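Local coordinates for protein alginase (Pseudoalteromonas, PDB 4Q8K) that probably cleaves alginate by beta-elimination, acting as a bacterial alginate lyase of polysaccharide lyase family 18, at residues Ser152-Glu157 with Tyr191-Ser196; Lys213-Asp218 with Met279-Thr284; Ser236-Ser241 with Val260-Arg265. One frame throughout, in Å; residues are numbered along the deposited sequence.

Contact 1 (Ser152-Glu157 with Tyr191-Ser196)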
ATOM      1  N   SER A 152      14.745   6.531 -11.503  1.00 32.12           N
ATOM      2  CA  SER A 152      16.000   5.786 -11.404  1.00 31.11           C
ATOM      3  C   SER A 152      15.830   4.464 -10.650  1.00 29.10           C
ATOM      4  O   SER A 152      16.518   3.484 -10.935  1.00 31.61           O
ATOM      5  CB  SER A 152      17.115   6.639 -10.781  1.00 33.00           C
ATOM      6  OG  SER A 152      16.767   7.089  -9.489  1.00 32.33           O
ATOM      7  N   ILE A 153      14.898   4.440  -9.701  1.00 27.81           N
ATOM      8  CA  ILE A 153      14.597   3.220  -8.957  1.00 26.99           C
ATOM      9  C   ILE A 153      13.157   2.750  -9.205  1.00 21.61           C
ATOM     10  O   ILE A 153      12.929   1.557  -9.435  1.00 23.29           O
ATOM     11  CB  ILE A 153      14.807   3.411  -7.433  1.00 30.47           C
ATOM     12  CG1 ILE A 153      16.298   3.561  -7.107  1.00 29.50           C
ATOM     13  CG2 ILE A 153      14.232   2.238  -6.673  1.00 24.92           C
ATOM     14  CD1 ILE A 153      16.602   3.710  -5.608  1.00 29.72           C
ATOM     15  N   PHE A 154      12.216   3.690  -9.165  1.00 23.61           N
ATOM     16  CA  PHE A 154      10.783   3.368  -9.228  1.00 22.77           C
ATOM     17  C   PHE A 154      10.150   3.568 -10.595  1.00 24.34           C
ATOM     18  O   PHE A 154      10.391   4.576 -11.249  1.00 26.12           O
ATOM     19  CB  PHE A 154      10.000   4.195  -8.205  1.00 22.69           C
ATOM     20  CG  PHE A 154      10.303   3.823  -6.779  1.00 20.17           C
ATOM     21  CD1 PHE A 154       9.629   2.782  -6.163  1.00 21.27           C
ATOM     22  CD2 PHE A 154      11.281   4.500  -6.069  1.00 23.31           C
ATOM     23  CE1 PHE A 154       9.915   2.423  -4.853  1.00 20.84           C
ATOM     24  CE2 PHE A 154      11.578   4.149  -4.761  1.00 24.04           C
ATOM     25  CZ  PHE A 154      10.888   3.107  -4.151  1.00 21.61           C
ATOM     26  N   ASP A 155       9.315   2.605 -10.982  1.00 25.82           N
ATOM     27  CA  ASP A 155       8.442   2.706 -12.159  1.00 25.14           C
ATOM     28  C   ASP A 155       7.055   3.129 -11.714  1.00 27.25           C
ATOM     29  O   ASP A 155       6.590   2.700 -10.655  1.00 27.66           O
ATOM     30  CB  ASP A 155       8.312   1.360 -12.856  1.00 26.51           C
ATOM     31  CG  ASP A 155       9.516   1.024 -13.706  1.00 30.98           C
ATOM     32  OD1 ASP A 155      10.264   1.952 -14.058  1.00 36.96           O
ATOM     33  OD2 ASP A 155       9.713  -0.162 -14.023  1.00 29.84           O
ATOM     34  N   LEU A 156       6.386   3.941 -12.527  1.00 24.79           N
ATOM     35  CA  LEU A 156       5.054   4.442 -12.184  1.00 26.71           C
ATOM     36  C   LEU A 156       3.940   3.556 -12.743  1.00 27.21           C
ATOM     37  O   LEU A 156       4.003   3.116 -13.884  1.00 26.53           O
ATOM     38  CB  LEU A 156       4.881   5.883 -12.675  1.00 24.89           C
ATOM     39  CG  LEU A 156       3.497   6.523 -12.480  1.00 23.75           C
ATOM     40  CD1 LEU A 156       3.158   6.596 -10.994  1.00 23.99           C
ATOM     41  CD2 LEU A 156       3.438   7.914 -13.108  1.00 26.72           C
ATOM     42  N   GLU A 157       2.932   3.293 -11.915  1.00 25.59           N
ATOM     43  CA  GLU A 157       1.737   2.565 -12.327  1.00 26.32           C
ATOM     44  C   GLU A 157       0.576   3.531 -12.217  1.00 27.58           C
ATOM     45  O   GLU A 157       0.154   3.877 -11.112  1.00 23.19           O
ATOM     46  CB  GLU A 157       1.475   1.360 -11.409  1.00 24.80           C
ATOM     47  CG  GLU A 157       2.581   0.327 -11.354  1.00 26.69           C
ATOM     48  CD  GLU A 157       2.388  -0.634 -10.199  1.00 26.17           C
ATOM     49  OE1 GLU A 157       1.850  -1.744 -10.415  1.00 23.79           O
ATOM     50  OE2 GLU A 157       2.772  -0.267  -9.074  1.00 23.51           O
ATOM     51  N   TYR A 191       3.907   3.392  -7.106  1.00 19.88           N
ATOM     52  CA  TYR A 191       5.271   3.257  -7.601  1.00 21.76           C
ATOM     53  C   TYR A 191       5.801   1.882  -7.208  1.00 22.22           C
ATOM     54  O   TYR A 191       5.456   1.365  -6.144  1.00 21.05           O
ATOM     55  CB  TYR A 191       6.181   4.320  -6.987  1.00 20.16           C
ATOM     56  CG  TYR A 191       6.034   5.718  -7.544  1.00 21.31           C
ATOM     57  CD1 TYR A 191       6.518   6.038  -8.808  1.00 21.95           C
ATOM     58  CD2 TYR A 191       5.446   6.728  -6.792  1.00 21.83           C
ATOM     59  CE1 TYR A 191       6.404   7.318  -9.303  1.00 22.79           C
ATOM     60  CE2 TYR A 191       5.319   8.006  -7.280  1.00 25.32           C
ATOM     61  CZ  TYR A 191       5.804   8.297  -8.538  1.00 26.17           C
ATOM     62  OH  TYR A 191       5.676   9.572  -9.030  1.00 30.91           O
ATOM     63  N   LYS A 192       6.648   1.296  -8.052  1.00 20.17           N
ATOM     64  CA  LYS A 192       7.240  -0.003  -7.757  1.00 19.71           C
ATOM     65  C   LYS A 192       8.726  -0.034  -8.109  1.00 23.45           C
ATOM     66  O   LYS A 192       9.139   0.524  -9.120  1.00 23.47           O
ATOM     67  CB  LYS A 192       6.509  -1.111  -8.520  1.00 22.08           C
ATOM     68  CG  LYS A 192       6.446  -0.871 -10.028  1.00 20.34           C
ATOM     69  CD  LYS A 192       5.870  -2.063 -10.771  1.00 22.20           C
ATOM     70  CE  LYS A 192       5.817  -1.774 -12.282  1.00 24.93           C
ATOM     71  NZ  LYS A 192       5.285  -2.947 -13.041  1.00 24.63           N
ATOM     72  N   VAL A 193       9.533  -0.684  -7.276  1.00 20.86           N
ATOM     73  CA  VAL A 193      10.937  -0.858  -7.624  1.00 23.17           C
ATOM     74  C   VAL A 193      11.030  -1.575  -8.967  1.00 23.71           C
ATOM     75  O   VAL A 193      10.420  -2.629  -9.165  1.00 22.66           O
ATOM     76  CB  VAL A 193      11.697  -1.653  -6.546  1.00 20.97           C
ATOM     77  CG1 VAL A 193      13.133  -1.946  -6.989  1.00 23.66           C
ATOM     78  CG2 VAL A 193      11.686  -0.905  -5.204  1.00 22.06           C
ATOM     79  N   LYS A 194      11.823  -1.051  -9.866  1.00 24.16           N
ATOM     80  CA  LYS A 194      11.893  -1.615 -11.189  1.00 28.96           C
ATOM     81  C   LYS A 194      12.493  -2.983 -11.289  1.00 26.04           C
ATOM     82  O   LYS A 194      13.312  -3.351 -10.519  1.00 29.51           O
ATOM     83  CB  LYS A 194      12.567  -0.640 -12.123  1.00 29.78           C
ATOM     84  CG  LYS A 194      14.051  -0.576 -11.952  1.00 30.28           C
ATOM     85  CD  LYS A 194      14.693   0.332 -12.994  1.00 33.83           C
ATOM     86  CE  LYS A 194      14.332   1.765 -12.792  1.00 33.99           C
ATOM     87  NZ  LYS A 194      14.993   2.630 -13.786  1.00 42.04           N
ATOM     88  N   GLU A 195      12.056  -3.728 -12.264  1.00 27.30           N
ATOM     89  CA  GLU A 195      12.421  -5.123 -12.393  1.00 28.78           C
ATOM     90  C   GLU A 195      13.928  -5.390 -12.308  1.00 31.29           C
ATOM     91  O   GLU A 195      14.349  -6.372 -11.698  1.00 28.28           O
ATOM     92  CB  GLU A 195      11.871  -5.661 -13.711  1.00 32.56           C
ATOM     93  CG  GLU A 195      11.773  -7.169 -13.788  1.00 36.31           C
ATOM     94  CD  GLU A 195      11.073  -7.615 -15.058  1.00 44.00           C
ATOM     95  OE1 GLU A 195      11.233  -6.927 -16.088  1.00 47.57           O
ATOM     96  OE2 GLU A 195      10.352  -8.637 -15.023  1.00 45.70           O
ATOM     97  N   SER A 196      14.731  -4.522 -12.921  1.00 27.83           N
ATOM     98  CA  SER A 196      16.154  -4.819 -13.080  1.00 31.24           C
ATOM     99  C   SER A 196      16.910  -4.760 -11.761  1.00 32.44           C
ATOM    100  O   SER A 196      17.989  -5.338 -11.637  1.00 30.39           O
ATOM    101  CB  SER A 196      16.812  -3.893 -14.111  1.00 32.29           C
ATOM    102  OG  SER A 196      16.845  -2.546 -13.667  1.00 32.33           O
TER
HETATM  103  O   HOH W   1       9.751  -2.727 -13.728  1.00 34.90           O
HETATM  104  O   HOH W   2       2.498  -3.474 -12.558  1.00 28.97           O

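Contact 2 (Lys213-Asp218 with Met279-Thr284)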
ATOM      1  N   LYS A 213      -1.128  11.389   4.580  1.00 22.72           N
ATOM      2  CA  LYS A 213      -2.482  11.872   4.840  1.00 23.78           C
ATOM      3  C   LYS A 213      -3.452  11.054   3.998  1.00 23.55           C
ATOM      4  O   LYS A 213      -3.194  10.796   2.824  1.00 21.50           O
ATOM      5  CB  LYS A 213      -2.592  13.366   4.524  1.00 27.52           C
ATOM      6  CG  LYS A 213      -3.980  13.963   4.713  1.00 29.43           C
ATOM      7  CD  LYS A 213      -3.994  15.451   4.348  1.00 32.07           C
ATOM      8  CE  LYS A 213      -5.408  16.023   4.385  1.00 38.27           C
ATOM      9  NZ  LYS A 213      -5.460  17.492   4.111  1.00 47.78           N
ATOM     10  N   VAL A 214      -4.555  10.621   4.595  1.00 21.60           N
ATOM     11  CA  VAL A 214      -5.513   9.805   3.864  1.00 21.29           C
ATOM     12  C   VAL A 214      -6.887  10.451   3.909  1.00 23.54           C
ATOM     13  O   VAL A 214      -7.379  10.794   4.976  1.00 23.67           O
ATOM     14  CB  VAL A 214      -5.593   8.360   4.423  1.00 22.42           C
ATOM     15  CG1 VAL A 214      -6.588   7.539   3.627  1.00 22.19           C
ATOM     16  CG2 VAL A 214      -4.215   7.687   4.405  1.00 20.36           C
ATOM     17  N   GLU A 215      -7.479  10.652   2.736  1.00 21.20           N
ATOM     18  CA  GLU A 215      -8.846  11.144   2.635  1.00 23.05           C
ATOM     19  C   GLU A 215      -9.602  10.118   1.809  1.00 23.63           C
ATOM     20  O   GLU A 215      -9.252   9.866   0.654  1.00 22.56           O
ATOM     21  CB  GLU A 215      -8.881  12.503   1.942  1.00 25.35           C
ATOM     22  CG  GLU A 215      -8.135  13.609   2.670  1.00 26.89           C
ATOM     23  CD  GLU A 215      -7.884  14.806   1.771  1.00 29.57           C
ATOM     24  OE1 GLU A 215      -8.756  15.699   1.720  1.00 34.17           O
ATOM     25  OE2 GLU A 215      -6.831  14.844   1.093  1.00 28.03           O
ATOM     26  N   MET A 216     -10.617   9.496   2.401  1.00 23.23           N
ATOM     27  CA  MET A 216     -11.300   8.394   1.729  1.00 24.86           C
ATOM     28  C   MET A 216     -12.721   8.206   2.244  1.00 27.00           C
ATOM     29  O   MET A 216     -12.980   8.357   3.438  1.00 26.65           O
ATOM     30  CB  MET A 216     -10.509   7.090   1.897  1.00 22.59           C
ATOM     31  CG  MET A 216     -11.139   5.864   1.237  1.00 20.78           C
ATOM     32  SD  MET A 216      -9.961   4.552   0.809  1.00 23.00           S
ATOM     33  CE  MET A 216      -9.205   4.211   2.406  1.00 21.53           C
ATOM     34  N   SER A 217     -13.624   7.850   1.334  1.00 23.51           N
ATOM     35  CA  SER A 217     -15.015   7.568   1.686  1.00 25.17           C
ATOM     36  C   SER A 217     -15.147   6.449   2.710  1.00 22.93           C
ATOM     37  O   SER A 217     -14.356   5.503   2.719  1.00 22.40           O
ATOM     38  CB  SER A 217     -15.796   7.153   0.439  1.00 27.21           C
ATOM     39  OG  SER A 217     -15.634   8.093  -0.601  1.00 24.61           O
ATOM     40  N   ASP A 218     -16.173   6.541   3.551  1.00 22.44           N
ATOM     41  CA  ASP A 218     -16.500   5.455   4.472  1.00 24.65           C
ATOM     42  C   ASP A 218     -16.484   4.110   3.747  1.00 23.18           C
ATOM     43  O   ASP A 218     -17.004   3.982   2.624  1.00 25.03           O
ATOM     44  CB  ASP A 218     -17.876   5.671   5.120  1.00 26.73           C
ATOM     45  CG  ASP A 218     -17.925   6.902   6.020  1.00 30.12           C
ATOM     46  OD1 ASP A 218     -16.876   7.523   6.279  1.00 28.47           O
ATOM     47  OD2 ASP A 218     -19.030   7.258   6.481  1.00 33.66           O
ATOM     48  N   MET A 279      -7.530   6.099  12.175  1.00 23.54           N
ATOM     49  CA  MET A 279      -7.584   7.482  11.728  1.00 25.05           C
ATOM     50  C   MET A 279      -8.929   7.760  11.084  1.00 24.58           C
ATOM     51  O   MET A 279      -9.608   6.840  10.638  1.00 25.76           O
ATOM     52  CB  MET A 279      -6.484   7.766  10.698  1.00 25.44           C
ATOM     53  CG  MET A 279      -6.611   6.950   9.410  1.00 26.38           C
ATOM     54  SD  MET A 279      -5.177   7.135   8.318  1.00 24.57           S
ATOM     55  CE  MET A 279      -5.076   8.928   8.209  1.00 23.47           C
ATOM     56  N   THR A 280      -9.295   9.035  11.040  1.00 25.12           N
ATOM     57  CA  THR A 280     -10.440   9.456  10.257  1.00 24.97           C
ATOM     58  C   THR A 280      -9.959  10.173   8.994  1.00 26.94           C
ATOM     59  O   THR A 280      -8.818  10.642   8.911  1.00 24.53           O
ATOM     60  CB  THR A 280     -11.429  10.333  11.078  1.00 28.17           C
ATOM     61  OG1 THR A 280     -10.766  11.517  11.547  1.00 29.40           O
ATOM     62  CG2 THR A 280     -11.971   9.545  12.267  1.00 30.20           C
ATOM     63  N   SER A 281     -10.827  10.225   7.998  1.00 23.59           N
ATOM     64  CA  SER A 281     -10.491  10.858   6.732  1.00 23.21           C
ATOM     65  C   SER A 281      -9.997  12.290   6.938  1.00 25.75           C
ATOM     66  O   SER A 281     -10.642  13.092   7.624  1.00 26.89           O
ATOM     67  CB  SER A 281     -11.711  10.854   5.814  1.00 25.33           C
ATOM     68  OG  SER A 281     -11.373  11.357   4.540  1.00 24.53           O
ATOM     69  N   GLY A 282      -8.843  12.607   6.355  1.00 23.62           N
ATOM     70  CA  GLY A 282      -8.271  13.932   6.503  1.00 25.59           C
ATOM     71  C   GLY A 282      -7.123  13.975   7.500  1.00 26.59           C
ATOM     72  O   GLY A 282      -6.381  14.950   7.565  1.00 27.85           O
ATOM     73  N   GLU A 283      -6.981  12.923   8.291  1.00 25.98           N
ATOM     74  CA  GLU A 283      -5.905  12.877   9.276  1.00 25.17           C
ATOM     75  C   GLU A 283      -4.595  12.410   8.651  1.00 26.33           C
ATOM     76  O   GLU A 283      -4.582  11.917   7.523  1.00 22.20           O
ATOM     77  CB  GLU A 283      -6.304  12.013  10.471  1.00 27.84           C
ATOM     78  CG  GLU A 283      -7.345  12.684  11.356  1.00 29.18           C
ATOM     79  CD  GLU A 283      -7.608  11.922  12.639  1.00 32.08           C
ATOM     80  OE1 GLU A 283      -7.823  12.579  13.681  1.00 38.17           O
ATOM     81  OE2 GLU A 283      -7.604  10.673  12.611  1.00 28.16           O
ATOM     82  N   THR A 284      -3.498  12.573   9.390  1.00 26.34           N
ATOM     83  CA  THR A 284      -2.168  12.283   8.871  1.00 23.50           C
ATOM     84  C   THR A 284      -1.392  11.465   9.893  1.00 23.52           C
ATOM     85  O   THR A 284      -1.556  11.662  11.095  1.00 23.56           O
ATOM     86  CB  THR A 284      -1.392  13.589   8.580  1.00 26.64           C
ATOM     87  OG1 THR A 284      -2.110  14.378   7.618  1.00 29.90           O
ATOM     88  CG2 THR A 284       0.010  13.294   8.050  1.00 26.40           C
TER
HETATM   89  O   HOH W   3      -7.143  17.255   6.514  1.00 40.62           O

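Contact 3 (Ser236-Ser241 with Val260-Arg265). With SO4 (sulfate ion), chain C.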
ATOM      1  N   SER A 236       4.899  -8.220   2.490  1.00 19.13           N
ATOM      2  CA  SER A 236       4.453  -7.254   3.475  1.00 18.62           C
ATOM      3  C   SER A 236       3.376  -6.379   2.850  1.00 19.79           C
ATOM      4  O   SER A 236       3.456  -6.046   1.678  1.00 19.17           O
ATOM      5  CB  SER A 236       5.621  -6.386   3.956  1.00 17.23           C
ATOM      6  OG  SER A 236       5.854  -5.306   3.066  1.00 19.98           O
ATOM      7  N   LYS A 237       2.365  -6.022   3.631  1.00 18.91           N
ATOM      8  CA  LYS A 237       1.319  -5.129   3.151  1.00 17.63           C
ATOM      9  C   LYS A 237       0.862  -4.224   4.282  1.00 19.01           C
ATOM     10  O   LYS A 237       0.602  -4.693   5.387  1.00 19.20           O
ATOM     11  CB  LYS A 237       0.124  -5.927   2.625  1.00 17.92           C
ATOM     12  CG  LYS A 237       0.392  -6.668   1.335  1.00 20.66           C
ATOM     13  CD  LYS A 237      -0.733  -7.642   1.016  1.00 24.44           C
ATOM     14  CE  LYS A 237      -0.746  -8.813   2.001  1.00 27.13           C
ATOM     15  NZ  LYS A 237      -1.835  -9.781   1.690  1.00 30.90           N
ATOM     16  N   VAL A 238       0.783  -2.933   4.012  1.00 18.31           N
ATOM     17  CA  VAL A 238       0.273  -1.977   4.991  1.00 18.55           C
ATOM     18  C   VAL A 238      -1.057  -1.465   4.481  1.00 19.84           C
ATOM     19  O   VAL A 238      -1.155  -1.028   3.323  1.00 17.51           O
ATOM     20  CB  VAL A 238       1.219  -0.790   5.183  1.00 16.36           C
ATOM     21  CG1 VAL A 238       0.649   0.195   6.194  1.00 18.16           C
ATOM     22  CG2 VAL A 238       2.599  -1.278   5.627  1.00 17.44           C
ATOM     23  N   TYR A 239      -2.079  -1.515   5.338  1.00 18.79           N
ATOM     24  CA  TYR A 239      -3.445  -1.183   4.924  1.00 18.42           C
ATOM     25  C   TYR A 239      -4.004   0.020   5.655  1.00 20.39           C
ATOM     26  O   TYR A 239      -3.683   0.281   6.816  1.00 19.63           O
ATOM     27  CB  TYR A 239      -4.420  -2.317   5.243  1.00 18.50           C
ATOM     28  CG  TYR A 239      -4.189  -3.650   4.582  1.00 19.01           C
ATOM     29  CD1 TYR A 239      -3.155  -4.476   4.992  1.00 18.77           C
ATOM     30  CD2 TYR A 239      -5.048  -4.107   3.576  1.00 20.78           C
ATOM     31  CE1 TYR A 239      -2.954  -5.707   4.418  1.00 19.74           C
ATOM     32  CE2 TYR A 239      -4.853  -5.352   2.993  1.00 21.54           C
ATOM     33  CZ  TYR A 239      -3.806  -6.139   3.413  1.00 23.54           C
ATOM     34  OH  TYR A 239      -3.598  -7.374   2.846  1.00 24.49           O
ATOM     35  N   VAL A 240      -4.895   0.714   4.965  1.00 18.57           N
ATOM     36  CA  VAL A 240      -5.782   1.685   5.575  1.00 17.96           C
ATOM     37  C   VAL A 240      -7.197   1.226   5.192  1.00 20.18           C
ATOM     38  O   VAL A 240      -7.551   1.194   4.015  1.00 20.48           O
ATOM     39  CB  VAL A 240      -5.505   3.112   5.080  1.00 20.08           C
ATOM     40  CG1 VAL A 240      -6.478   4.097   5.712  1.00 20.96           C
ATOM     41  CG2 VAL A 240      -4.064   3.512   5.388  1.00 19.27           C
ATOM     42  N   SER A 241      -7.986   0.842   6.190  1.00 20.81           N
ATOM     43  CA  SER A 241      -9.108  -0.065   5.944  1.00 22.41           C
ATOM     44  C   SER A 241     -10.303   0.205   6.851  1.00 23.50           C
ATOM     45  O   SER A 241     -10.155   0.302   8.067  1.00 21.76           O
ATOM     46  CB  SER A 241      -8.622  -1.509   6.140  1.00 21.68           C
ATOM     47  OG  SER A 241      -9.672  -2.449   6.056  1.00 23.77           O
ATOM     48  N   VAL A 260      -5.430   1.077  10.598  1.00 21.94           N
ATOM     49  CA  VAL A 260      -4.164   1.038   9.894  1.00 21.85           C
ATOM     50  C   VAL A 260      -3.422  -0.144  10.473  1.00 19.60           C
ATOM     51  O   VAL A 260      -3.189  -0.208  11.681  1.00 19.37           O
ATOM     52  CB  VAL A 260      -3.335   2.313  10.110  1.00 22.38           C
ATOM     53  CG1 VAL A 260      -2.002   2.201   9.371  1.00 18.69           C
ATOM     54  CG2 VAL A 260      -4.116   3.544   9.673  1.00 21.49           C
ATOM     55  N   TYR A 261      -3.087  -1.106   9.629  1.00 15.45           N
ATOM     56  CA  TYR A 261      -2.480  -2.329  10.114  1.00 19.69           C
ATOM     57  C   TYR A 261      -1.543  -2.898   9.082  1.00 17.64           C
ATOM     58  O   TYR A 261      -1.525  -2.462   7.917  1.00 18.29           O
ATOM     59  CB  TYR A 261      -3.549  -3.372  10.493  1.00 18.07           C
ATOM     60  CG  TYR A 261      -4.459  -3.822   9.364  1.00 17.55           C
ATOM     61  CD1 TYR A 261      -4.125  -4.911   8.562  1.00 18.14           C
ATOM     62  CD2 TYR A 261      -5.661  -3.179   9.131  1.00 17.55           C
ATOM     63  CE1 TYR A 261      -4.964  -5.337   7.548  1.00 20.35           C
ATOM     64  CE2 TYR A 261      -6.512  -3.597   8.108  1.00 21.85           C
ATOM     65  CZ  TYR A 261      -6.156  -4.674   7.330  1.00 21.16           C
ATOM     66  OH  TYR A 261      -6.999  -5.079   6.314  1.00 21.44           O
ATOM     67  N   VAL A 262      -0.766  -3.881   9.511  1.00 19.61           N
ATOM     68  CA  VAL A 262       0.176  -4.515   8.626  1.00 15.32           C
ATOM     69  C   VAL A 262      -0.025  -6.021   8.615  1.00 18.45           C
ATOM     70  O   VAL A 262      -0.372  -6.627   9.636  1.00 19.25           O
ATOM     71  CB  VAL A 262       1.628  -4.163   9.031  1.00 15.93           C
ATOM     72  CG1 VAL A 262       1.914  -4.658  10.453  1.00 20.34           C
ATOM     73  CG2 VAL A 262       2.605  -4.764   8.038  1.00 21.26           C
ATOM     74  N   ARG A 263       0.161  -6.630   7.451  1.00 17.05           N
ATOM     75  CA  ARG A 263       0.295  -8.080   7.384  1.00 15.90           C
ATOM     76  C   ARG A 263       1.687  -8.382   6.882  1.00 18.49           C
ATOM     77  O   ARG A 263       2.123  -7.809   5.868  1.00 19.21           O
ATOM     78  CB  ARG A 263      -0.714  -8.683   6.407  1.00 19.98           C
ATOM     79  CG  ARG A 263      -2.140  -8.634   6.891  1.00 21.08           C
ATOM     80  CD  ARG A 263      -3.111  -9.181   5.853  1.00 21.49           C
ATOM     81  NE  ARG A 263      -4.396  -9.444   6.490  1.00 22.34           N
ATOM     82  CZ  ARG A 263      -4.725 -10.620   7.010  1.00 24.07           C
ATOM     83  NH1 ARG A 263      -3.869 -11.631   6.939  1.00 21.79           N
ATOM     84  NH2 ARG A 263      -5.902 -10.780   7.600  1.00 23.06           N
ATOM     85  N   LEU A 264       2.363  -9.285   7.587  1.00 18.73           N
ATOM     86  CA  LEU A 264       3.699  -9.755   7.238  1.00 17.32           C
ATOM     87  C   LEU A 264       3.689 -11.265   7.051  1.00 20.29           C
ATOM     88  O   LEU A 264       3.261 -12.006   7.938  1.00 22.40           O
ATOM     89  CB  LEU A 264       4.702  -9.394   8.343  1.00 20.85           C
ATOM     90  CG  LEU A 264       4.843  -7.905   8.649  1.00 17.19           C
ATOM     91  CD1 LEU A 264       5.800  -7.688   9.838  1.00 19.30           C
ATOM     92  CD2 LEU A 264       5.339  -7.164   7.419  1.00 18.40           C
ATOM     93  N   ARG A 265       4.177 -11.734   5.907  1.00 19.92           N
ATOM     94  CA  ARG A 265       4.221 -13.173   5.671  1.00 25.11           C
ATOM     95  C   ARG A 265       5.466 -13.801   6.302  1.00 25.48           C
ATOM     96  O   ARG A 265       6.588 -13.515   5.890  1.00 24.65           O
ATOM     97  CB  ARG A 265       4.173 -13.466   4.173  1.00 25.65           C
ATOM     98  CG  ARG A 265       3.881 -14.918   3.849  1.00 31.05           C
ATOM     99  CD  ARG A 265       3.563 -15.112   2.361  1.00 32.29           C
ATOM    100  NE  ARG A 265       2.356 -14.407   1.917  1.00 34.77           N
ATOM    101  CZ  ARG A 265       1.112 -14.845   2.115  1.00 35.83           C
ATOM    102  NH1 ARG A 265       0.075 -14.145   1.670  1.00 37.96           N
ATOM    103  NH2 ARG A 265       0.902 -15.982   2.764  1.00 34.75           N
TER
HETATM  104  S   SO4 C 502      -6.926  -9.270   2.352  1.00 36.85           S
HETATM  105  O1  SO4 C 502      -7.426  -8.178   3.163  1.00 28.27           O
HETATM  106  O2  SO4 C 502      -8.010  -9.878   1.587  1.00 41.59           O
HETATM  107  O3  SO4 C 502      -5.929  -8.699   1.442  1.00 38.14           O
HETATM  108  O4  SO4 C 502      -6.293 -10.283   3.197  1.00 35.29           O
HETATM  109  O   HOH W   4      -9.912  -5.551   6.119  1.00 23.35           O

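Contact 1 (Ser152-Glu157 with Tyr191-Ser196)
Asp155 and Lys192 form the hydrogen-bonded pair of a short antiparallel pairing. Asp155 N reaches Lys192 O at 2.8 Å, and the return bond runs from Lys192 N to Asp155 O. Past the paired residues Lys194 N still bonds Ile153 O at 2.9 Å, while Lys194 NZ is held mainly by Gly151 O and adds only a weak bond to Ser152 O.

Among apolar contacts, Leu156 CD1 lies over one face of the Tyr191 ring, 4.1 Å from its centroid and 24° off the normal. Phe154 CE1 meets Val193 CG2 at 3.8 Å.

Lys192 CG stands between the backbone N and the carbonyl carbon (chi1 55°), and the chain, extended beyond it, crosses Glu157 at about a right angle, with CD 3.8 Å from Glu157 CD. Glu157 OE1 and Lys192 NZ are 4.5 Å apart, beyond a salt bridge, and a water spans them. Glu157 OE1 also forms a salt bridge with Arg188, so an alanine here would probably leave Arg188 without that carboxylate and the water without its acceptor.

Strand 154-157 thus borders strand 186-193 in the larger antiparallel sheet. Helix 146-149 packs on Phe154 and Tyr191 through Ile148, and the Phe154 ring stands edge-to-face with Phe319 and Tyr364.

Contact 2 (Lys213-Asp218 with Met279-Thr284)
Gly282 N donates to Val214 O over 2.7 Å, the shortest hydrogen bond between the two segments and nearly straight, with 173° at the hydrogen. The same carbonyl oxygen also receives a CA-H...O contact from Ser281. The amide of the same residue, Val214 N, bonds Glu283 O at 3.2 Å, so both backbone polar atoms of Val214 are held by the turn 280-283.

A side chain supplies the third bond. Ser281 OG is anti to its own backbone N (chi1 -175°), and it accepts Met216 N at 2.9 Å, standing in for a backbone carbonyl.

On the buried side the Met279 chain, bent at its last torsion, crosses Val214 at about a right angle and sets CE 3.9 Å from Val214 CB. On the other face, Lys213 and Thr284, a non-hydrogen-bonded pair, are more exposed: Lys213 CB lies 3.3 Å from Thr284 OG1, and the fully extended lysine chain runs on past Gly282, where a water accepts a weak bond from Lys213 NZ and donates to Gly282 O.

Within 279-284, Glu283 folds back so that OE2 takes Thr280 N at 2.8 Å, the donor lying 44° above the carboxylate plane. Glu283 N closes the turn on Thr280 O.

Thr280-Glu283 is a type II beta turn, with Gly282 at the third position and a positive phi. It connects strand 271-280 of one sheet to strand 284-292 of the other, a sheet-to-sheet connection characteristic of the two-sheet beta-jelly roll of concanavalin-like alginate lyases.

Contact 3 (Ser236-Ser241 with Val260-Arg265)
Tyr239 and Tyr261 lie side by side on one face of an antiparallel strand pair in the larger sheet of the beta-jelly roll. Their ring planes are only 14° apart, but the rings are slid past each other with centroids 4.6 Å apart, so overlap is slight. Tyr239 CB lies over the Tyr261 face, offset toward the rim and 3.8 Å from the centroid, as a CH-pi contact. The fit is tight where Tyr239 CD1 meets Tyr261 CE1 at 3.2 Å. Tyr261 CG occupies the crowded position between the backbone N and the carbonyl carbon (chi1 61°), and its ring swings toward 236-241; Phe248 stacks on the Tyr261 ring.

Arg263 continues the row. Its CD comes 3.5 Å from Tyr239 OH, and its guanidinium is turned 76° from the tyrosine ring, with salt bridges to Glu245 and Glu271. Lys237, also bridged to Glu271, gives Tyr239 OH a weak bond through NZ.

The other face is largely apolar: Val238, Val240, Val260, Val262 and Leu264 point there, Val238 and Val262 packing on Val298 of the second sheet. Ser236 shares this face, its CB 3.6 Å from Leu264 CD2 and its OG bonded to His227. Between the faces the backbones are tied by paired bonds at Lys237-Arg263 and Tyr239-Tyr261, Tyr239 N to Tyr261 O being 2.8 Å long.

A water links Ser241 OG to Tyr261 OH. At the tip of the neighbouring tyrosine, Tyr239 OH donates at 3.0 Å to O3 of a sulfate, probably from the crystallisation liquor, which Lys221 NZ also bonds.

How the contacts relate
Contacts 2 and 3 touch. Side chains of both segments of contact 2 pack on Val240 and Val260: Met279 SD lies 4.0 Å from Val260 CG2, Val214 CG1 is 4.0 Å from Val240 CG1, and Met216 CE is 3.8 Å from Val240 O. Contact 3 is nested inside the loop that contact 2 closes. Both approach the calcium ion: the Ser241 side chain is about 7 Å from it and that of Thr280 about 9 Å, and the ion's site includes Asp242 and Ile257. Contact 1 closes earlier in the chain, its centre about 21 Å from that of contact 3 and 27 Å from that of contact 2. A bound sulfate lies about 5 Å from the Glu157 side chain, and sulfate also binds at contact 3, both probably from the crystallisation liquor.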